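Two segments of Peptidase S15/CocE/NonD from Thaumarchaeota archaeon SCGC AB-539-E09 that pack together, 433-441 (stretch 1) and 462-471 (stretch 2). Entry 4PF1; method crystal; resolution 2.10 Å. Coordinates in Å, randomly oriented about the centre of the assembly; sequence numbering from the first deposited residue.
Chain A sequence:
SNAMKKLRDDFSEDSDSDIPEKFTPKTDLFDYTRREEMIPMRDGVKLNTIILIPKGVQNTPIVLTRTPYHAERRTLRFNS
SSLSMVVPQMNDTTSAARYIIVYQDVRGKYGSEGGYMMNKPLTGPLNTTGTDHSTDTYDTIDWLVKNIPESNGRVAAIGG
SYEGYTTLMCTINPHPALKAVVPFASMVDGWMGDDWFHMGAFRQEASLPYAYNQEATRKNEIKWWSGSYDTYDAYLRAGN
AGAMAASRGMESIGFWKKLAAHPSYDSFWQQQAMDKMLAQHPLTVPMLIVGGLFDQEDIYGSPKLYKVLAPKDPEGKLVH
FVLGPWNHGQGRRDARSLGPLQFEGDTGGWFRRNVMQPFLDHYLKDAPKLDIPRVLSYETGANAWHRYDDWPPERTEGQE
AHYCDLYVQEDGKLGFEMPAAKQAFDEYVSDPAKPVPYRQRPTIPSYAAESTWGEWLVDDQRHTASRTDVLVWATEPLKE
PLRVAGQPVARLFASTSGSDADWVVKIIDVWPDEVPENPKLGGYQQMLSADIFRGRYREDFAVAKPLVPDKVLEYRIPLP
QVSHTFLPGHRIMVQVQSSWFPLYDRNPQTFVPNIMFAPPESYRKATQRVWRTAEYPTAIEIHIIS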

ATOM      1  N   ALA A 433     -16.162  20.273 -27.151  1.00 14.45           N
ATOM      2  CA  ALA A 433     -14.857  19.752 -27.592  1.00 14.53           C
ATOM      3  C   ALA A 433     -13.965  19.467 -26.368  1.00 17.89           C
ATOM      4  O   ALA A 433     -13.043  18.657 -26.451  1.00 17.89           O
ATOM      5  CB  ALA A 433     -14.176  20.743 -28.533  1.00 15.56           C
ATOM      6  N   LYS A 434     -14.278  20.113 -25.221  1.00 13.57           N
ATOM      7  CA  LYS A 434     -13.585  19.906 -23.945  1.00 12.96           C
ATOM      8  C   LYS A 434     -14.613  19.561 -22.837  1.00 15.74           C
ATOM      9  O   LYS A 434     -14.866  20.389 -21.956  1.00 14.83           O
ATOM     10  CB  LYS A 434     -12.754  21.147 -23.571  1.00 15.45           C
ATOM     11  CG  LYS A 434     -11.428  21.237 -24.308  1.00 22.92           C
ATOM     12  CD  LYS A 434     -10.716  22.532 -23.984  1.00 25.91           C
ATOM     13  CE  LYS A 434      -9.298  22.527 -24.476  1.00 25.74           C
ATOM     14  NZ  LYS A 434      -8.728  23.895 -24.505  1.00 35.55           N
ATOM     15  N   PRO A 435     -15.270  18.370 -22.882  1.00 12.29           N
ATOM     16  CA  PRO A 435     -16.265  18.062 -21.841  1.00 11.66           C
ATOM     17  C   PRO A 435     -15.628  17.898 -20.466  1.00 14.45           C
ATOM     18  O   PRO A 435     -14.478  17.462 -20.356  1.00 13.55           O
ATOM     19  CB  PRO A 435     -16.901  16.758 -22.326  1.00 13.27           C
ATOM     20  CG  PRO A 435     -15.879  16.135 -23.201  1.00 17.74           C
ATOM     21  CD  PRO A 435     -15.130  17.255 -23.846  1.00 13.68           C
ATOM     22  N   VAL A 436     -16.370  18.271 -19.423  1.00 10.52           N
ATOM     23  CA  VAL A 436     -15.911  18.167 -18.036  1.00 10.01           C
ATOM     24  C   VAL A 436     -15.812  16.667 -17.651  1.00 14.82           C
ATOM     25  O   VAL A 436     -16.803  15.939 -17.778  1.00 14.65           O
ATOM     26  CB  VAL A 436     -16.836  18.956 -17.058  1.00 12.42           C
ATOM     27  CG1 VAL A 436     -16.282  18.930 -15.637  1.00 11.74           C
ATOM     28  CG2 VAL A 436     -17.043  20.397 -17.525  1.00 12.21           C
ATOM     29  N   PRO A 437     -14.629  16.175 -17.216  1.00 12.16           N
ATOM     30  CA  PRO A 437     -14.540  14.761 -16.819  1.00 11.74           C
ATOM     31  C   PRO A 437     -15.291  14.515 -15.502  1.00 15.88           C
ATOM     32  O   PRO A 437     -15.117  15.280 -14.549  1.00 15.87           O
ATOM     33  CB  PRO A 437     -13.037  14.519 -16.702  1.00 13.48           C
ATOM     34  CG  PRO A 437     -12.456  15.852 -16.395  1.00 18.44           C
ATOM     35  CD  PRO A 437     -13.343  16.882 -17.017  1.00 14.33           C
ATOM     36  N   TYR A 438     -16.179  13.481 -15.468  1.00 12.07           N
ATOM     37  CA  TYR A 438     -16.998  13.164 -14.281  1.00 11.15           C
ATOM     38  C   TYR A 438     -16.115  12.764 -13.097  1.00 12.86           C
ATOM     39  O   TYR A 438     -16.521  12.908 -11.944  1.00 11.73           O
ATOM     40  CB  TYR A 438     -18.056  12.081 -14.591  1.00 12.25           C
ATOM     41  CG  TYR A 438     -17.590  10.642 -14.513  1.00 13.48           C
ATOM     42  CD1 TYR A 438     -16.718  10.118 -15.465  1.00 15.47           C
ATOM     43  CD2 TYR A 438     -18.136   9.763 -13.581  1.00 13.96           C
ATOM     44  CE1 TYR A 438     -16.324   8.779 -15.428  1.00 15.29           C
ATOM     45  CE2 TYR A 438     -17.768   8.417 -13.548  1.00 14.46           C
ATOM     46  CZ  TYR A 438     -16.857   7.929 -14.471  1.00 19.56           C
ATOM     47  OH  TYR A 438     -16.498   6.603 -14.441  1.00 18.69           O
ATOM     48  N   ARG A 439     -14.900  12.294 -13.395  1.00  8.20           N
ATOM     49  CA  ARG A 439     -13.875  11.940 -12.423  1.00  7.49           C
ATOM     50  C   ARG A 439     -12.545  12.410 -12.939  1.00 10.53           C
ATOM     51  O   ARG A 439     -12.432  12.729 -14.129  1.00  8.52           O
ATOM     52  CB  ARG A 439     -13.829  10.427 -12.204  1.00  6.72           C
ATOM     53  CG  ARG A 439     -15.062   9.827 -11.584  1.00  8.37           C
ATOM     54  CD  ARG A 439     -14.771   8.410 -11.152  1.00  7.85           C
ATOM     55  NE  ARG A 439     -14.205   8.372  -9.802  1.00  7.39           N
ATOM     56  CZ  ARG A 439     -13.645   7.300  -9.257  1.00 19.51           C
ATOM     57  NH1 ARG A 439     -13.548   6.168  -9.945  1.00 10.80           N
ATOM     58  NH2 ARG A 439     -13.176   7.349  -8.020  1.00  7.71           N
ATOM     59  N   GLN A 440     -11.511  12.391 -12.081  1.00  8.01           N
ATOM     60  CA  GLN A 440     -10.154  12.735 -12.488  1.00  8.69           C
ATOM     61  C   GLN A 440      -9.645  11.678 -13.465  1.00 15.36           C
ATOM     62  O   GLN A 440      -9.979  10.496 -13.330  1.00 14.77           O
ATOM     63  CB  GLN A 440      -9.225  12.870 -11.270  1.00 10.25           C
ATOM     64  CG  GLN A 440      -9.484  14.153 -10.468  1.00 19.46           C
ATOM     65  CD  GLN A 440      -8.434  14.440  -9.421  1.00 31.51           C
ATOM     66  OE1 GLN A 440      -7.905  15.551  -9.337  1.00 31.41           O
ATOM     67  NE2 GLN A 440      -8.155  13.472  -8.560  1.00 13.07           N
ATOM     68  N   ARG A 441      -8.927  12.113 -14.501  1.00 13.68           N
ATOM     69  CA  ARG A 441      -8.433  11.207 -15.529  1.00 13.62           C
ATOM     70  C   ARG A 441      -7.173  10.470 -15.058  1.00 17.98           C
ATOM     71  O   ARG A 441      -6.464  10.988 -14.192  1.00 17.79           O
ATOM     72  CB  ARG A 441      -8.206  11.953 -16.846  1.00 12.18           C
ATOM     73  CG  ARG A 441      -9.498  12.054 -17.642  1.00 17.26           C
ATOM     74  CD  ARG A 441      -9.400  13.046 -18.765  1.00 25.68           C
ATOM     75  NE  ARG A 441      -8.728  12.484 -19.932  1.00 29.68           N
ATOM     76  CZ  ARG A 441      -8.166  13.214 -20.885  1.00 40.41           C
ATOM     77  NH1 ARG A 441      -7.592  12.629 -21.926  1.00 27.73           N
ATOM     78  NH2 ARG A 441      -8.178  14.541 -20.808  1.00 26.26           N
ATOM     79  N   ARG A 462     -13.113  19.252  -5.895  1.00  9.59           N
ATOM     80  CA  ARG A 462     -12.188  20.384  -6.010  1.00  9.80           C
ATOM     81  C   ARG A 462     -11.627  20.520  -7.443  1.00 14.44           C
ATOM     82  O   ARG A 462     -11.328  21.640  -7.866  1.00 13.23           O
ATOM     83  CB  ARG A 462     -11.036  20.262  -4.999  1.00  8.63           C
ATOM     84  CG  ARG A 462     -11.334  20.921  -3.650  1.00 12.16           C
ATOM     85  CD  ARG A 462     -10.168  20.835  -2.679  1.00 12.98           C
ATOM     86  NE  ARG A 462      -9.910  19.459  -2.252  1.00 14.48           N
ATOM     87  CZ  ARG A 462      -9.281  19.124  -1.128  1.00 23.91           C
ATOM     88  NH1 ARG A 462      -8.843  20.062  -0.299  1.00  9.42           N
ATOM     89  NH2 ARG A 462      -9.098  17.846  -0.820  1.00  9.92           N
ATOM     90  N   HIS A 463     -11.514  19.385  -8.195  1.00 11.53           N
ATOM     91  CA  HIS A 463     -10.977  19.365  -9.563  1.00 11.90           C
ATOM     92  C   HIS A 463     -11.882  20.121 -10.557  1.00 16.50           C
ATOM     93  O   HIS A 463     -11.376  20.708 -11.513  1.00 16.96           O
ATOM     94  CB  HIS A 463     -10.688  17.924 -10.043  1.00 12.57           C
ATOM     95  CG  HIS A 463     -11.893  17.105 -10.405  1.00 15.65           C
ATOM     96  ND1 HIS A 463     -12.264  16.914 -11.730  1.00 17.27           N
ATOM     97  CD2 HIS A 463     -12.720  16.381  -9.614  1.00 16.91           C
ATOM     98  CE1 HIS A 463     -13.315  16.109 -11.697  1.00 16.36           C
ATOM     99  NE2 HIS A 463     -13.633  15.768 -10.448  1.00 16.50           N
ATOM    100  N   THR A 464     -13.197  20.163 -10.290  1.00 12.61           N
ATOM    101  CA  THR A 464     -14.149  20.902 -11.119  1.00 12.05           C
ATOM    102  C   THR A 464     -14.363  22.315 -10.563  1.00 14.98           C
ATOM    103  O   THR A 464     -14.733  23.211 -11.315  1.00 14.31           O
ATOM    104  CB  THR A 464     -15.484  20.146 -11.234  1.00 18.29           C
ATOM    105  OG1 THR A 464     -15.949  19.800  -9.933  1.00 17.44           O
ATOM    106  CG2 THR A 464     -15.377  18.907 -12.089  1.00 16.08           C
ATOM    107  N   ALA A 465     -14.121  22.517  -9.252  1.00 11.92           N
ATOM    108  CA  ALA A 465     -14.314  23.808  -8.578  1.00 11.86           C
ATOM    109  C   ALA A 465     -13.476  24.943  -9.191  1.00 15.50           C
ATOM    110  O   ALA A 465     -13.963  26.073  -9.276  1.00 15.58           O
ATOM    111  CB  ALA A 465     -13.994  23.679  -7.099  1.00 12.60           C
ATOM    112  N   SER A 466     -12.222  24.649  -9.604  1.00 10.99           N
ATOM    113  CA  SER A 466     -11.317  25.661 -10.165  1.00 10.97           C
ATOM    114  C   SER A 466     -11.533  25.872 -11.669  1.00 14.57           C
ATOM    115  O   SER A 466     -10.947  26.795 -12.237  1.00 14.04           O
ATOM    116  CB  SER A 466      -9.863  25.283  -9.903  1.00 13.90           C
ATOM    117  OG  SER A 466      -9.521  24.078 -10.571  1.00 19.32           O
ATOM    118  N   ARG A 467     -12.363  25.022 -12.310  1.00 11.10           N
ATOM    119  CA  ARG A 467     -12.624  25.085 -13.757  1.00 11.40           C
ATOM    120  C   ARG A 467     -13.503  26.277 -14.130  1.00 16.73           C
ATOM    121  O   ARG A 467     -14.480  26.566 -13.437  1.00 17.01           O
ATOM    122  CB  ARG A 467     -13.278  23.790 -14.247  1.00  9.93           C
ATOM    123  CG  ARG A 467     -12.326  22.606 -14.353  1.00 11.29           C
ATOM    124  CD  ARG A 467     -13.032  21.378 -14.905  1.00 13.66           C
ATOM    125  NE  ARG A 467     -13.414  21.547 -16.311  1.00 13.46           N
ATOM    126  CZ  ARG A 467     -12.791  20.968 -17.333  1.00 26.60           C
ATOM    127  NH1 ARG A 467     -11.766  20.150 -17.117  1.00 13.50           N
ATOM    128  NH2 ARG A 467     -13.202  21.179 -18.576  1.00 15.65           N
ATOM    129  N   THR A 468     -13.182  26.935 -15.260  1.00 13.24           N
ATOM    130  CA  THR A 468     -13.916  28.111 -15.742  1.00 13.18           C
ATOM    131  C   THR A 468     -15.253  27.728 -16.392  1.00 16.46           C
ATOM    132  O   THR A 468     -16.126  28.588 -16.515  1.00 15.67           O
ATOM    133  CB  THR A 468     -13.055  28.939 -16.699  1.00 19.83           C
ATOM    134  OG1 THR A 468     -12.520  28.089 -17.713  1.00 23.04           O
ATOM    135  CG2 THR A 468     -11.930  29.681 -15.984  1.00 15.37           C
ATOM    136  N   ASP A 469     -15.425  26.442 -16.787  1.00 12.91           N
ATOM    137  CA  ASP A 469     -16.672  25.949 -17.393  1.00 12.78           C
ATOM    138  C   ASP A 469     -17.588  25.294 -16.317  1.00 17.30           C
ATOM    139  O   ASP A 469     -18.456  24.481 -16.645  1.00 17.19           O
ATOM    140  CB  ASP A 469     -16.373  24.970 -18.559  1.00 14.15           C
ATOM    141  CG  ASP A 469     -15.531  23.750 -18.203  1.00 21.89           C
ATOM    142  OD1 ASP A 469     -14.993  23.705 -17.073  1.00 22.60           O
ATOM    143  OD2 ASP A 469     -15.378  22.863 -19.068  1.00 24.46           O
ATOM    144  N   VAL A 470     -17.388  25.668 -15.035  1.00 13.89           N
ATOM    145  CA  VAL A 470     -18.156  25.165 -13.886  1.00 13.62           C
ATOM    146  C   VAL A 470     -18.509  26.357 -12.975  1.00 17.23           C
ATOM    147  O   VAL A 470     -17.665  27.225 -12.754  1.00 16.54           O
ATOM    148  CB  VAL A 470     -17.370  24.054 -13.098  1.00 17.29           C
ATOM    149  CG1 VAL A 470     -18.136  23.591 -11.855  1.00 16.83           C
ATOM    150  CG2 VAL A 470     -17.026  22.859 -13.989  1.00 16.80           C
ATOM    151  N   LEU A 471     -19.752  26.404 -12.461  1.00 14.07           N
ATOM    152  CA  LEU A 471     -20.171  27.452 -11.528  1.00 13.87           C
ATOM    153  C   LEU A 471     -20.146  26.912 -10.118  1.00 17.69           C
ATOM    154  O   LEU A 471     -20.458  25.739  -9.907  1.00 17.00           O
ATOM    155  CB  LEU A 471     -21.560  28.002 -11.864  1.00 14.03           C
ATOM    156  CG  LEU A 471     -21.720  28.755 -13.188  1.00 18.46           C
ATOM    157  CD1 LEU A 471     -23.137  29.224 -13.360  1.00 18.52           C
ATOM    158  CD2 LEU A 471     -20.755  29.950 -13.291  1.00 20.34           C
TER
HETATM  159  O   HOH W   1     -16.595  22.485 -21.455  1.00 12.83           O
HETATM  160  O   HOH W   2     -15.483  13.303  -9.563  1.00  9.96           O

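Stretch 1 runs as an irregular strip across a short helical segment and the turn that follows it in stretch 2. The two bury 379 Å² between them, and no direct hydrogen bond crosses the contact; packing and two bridging waters join them instead.

Ala433 makes no contact. At Lys434 the backbone carries the interaction: the CA-to-CB bond points toward stretch 2, but the long side chain leads away and its NZ is satisfied elsewhere in the structure. Water 1 lies 2.8 Å from Lys434 O and 2.7 Å from Asp469 OD2, linking two acceptors that could not bond each other directly. The CA-to-CB bond of Pro435 points away, and the residue contributes little.

Val436 is central to the interface. Its CG1 sits 3.7 Å from Thr464 CG2 and over one face of the Arg467 guanidinium, while CG2 reaches Asp469 OD2 at 3.4 Å and Val470 CG2 at 4.3 Å. A compact branched side chain can thus touch four residues at once. The guanidinium is held in place by Asp469, with Arg467 NE to Asp469 OD1 and Arg467 NH2 to Asp469 OD2 both 2.8 Å in a two-pronged salt bridge. This pairing, within a type I turn from Arg467 to Val470, balances the buried charges and leaves a flat surface for apolar neighbours. Pro437 uses it too, placing CD 3.6 Å from Arg467 NH1.

From the carbonyl of Pro437 onward the main partner is His463, whose CA-to-CB bond points toward stretch 1. Pro437 O approaches the ring edge, 3.5 Å from His463 CE1. The CA-to-CB bond of Tyr438 points away, but water 2 joins its backbone, lying 2.6 Å from Tyr438 O and 3.2 Å from His463 NE2. That of Arg439 also points away. Gln440 then covers the imidazole, its CG 4.0 Å from the centroid of the His463 ring in a CH-pi contact. Arg441 lies beyond reach.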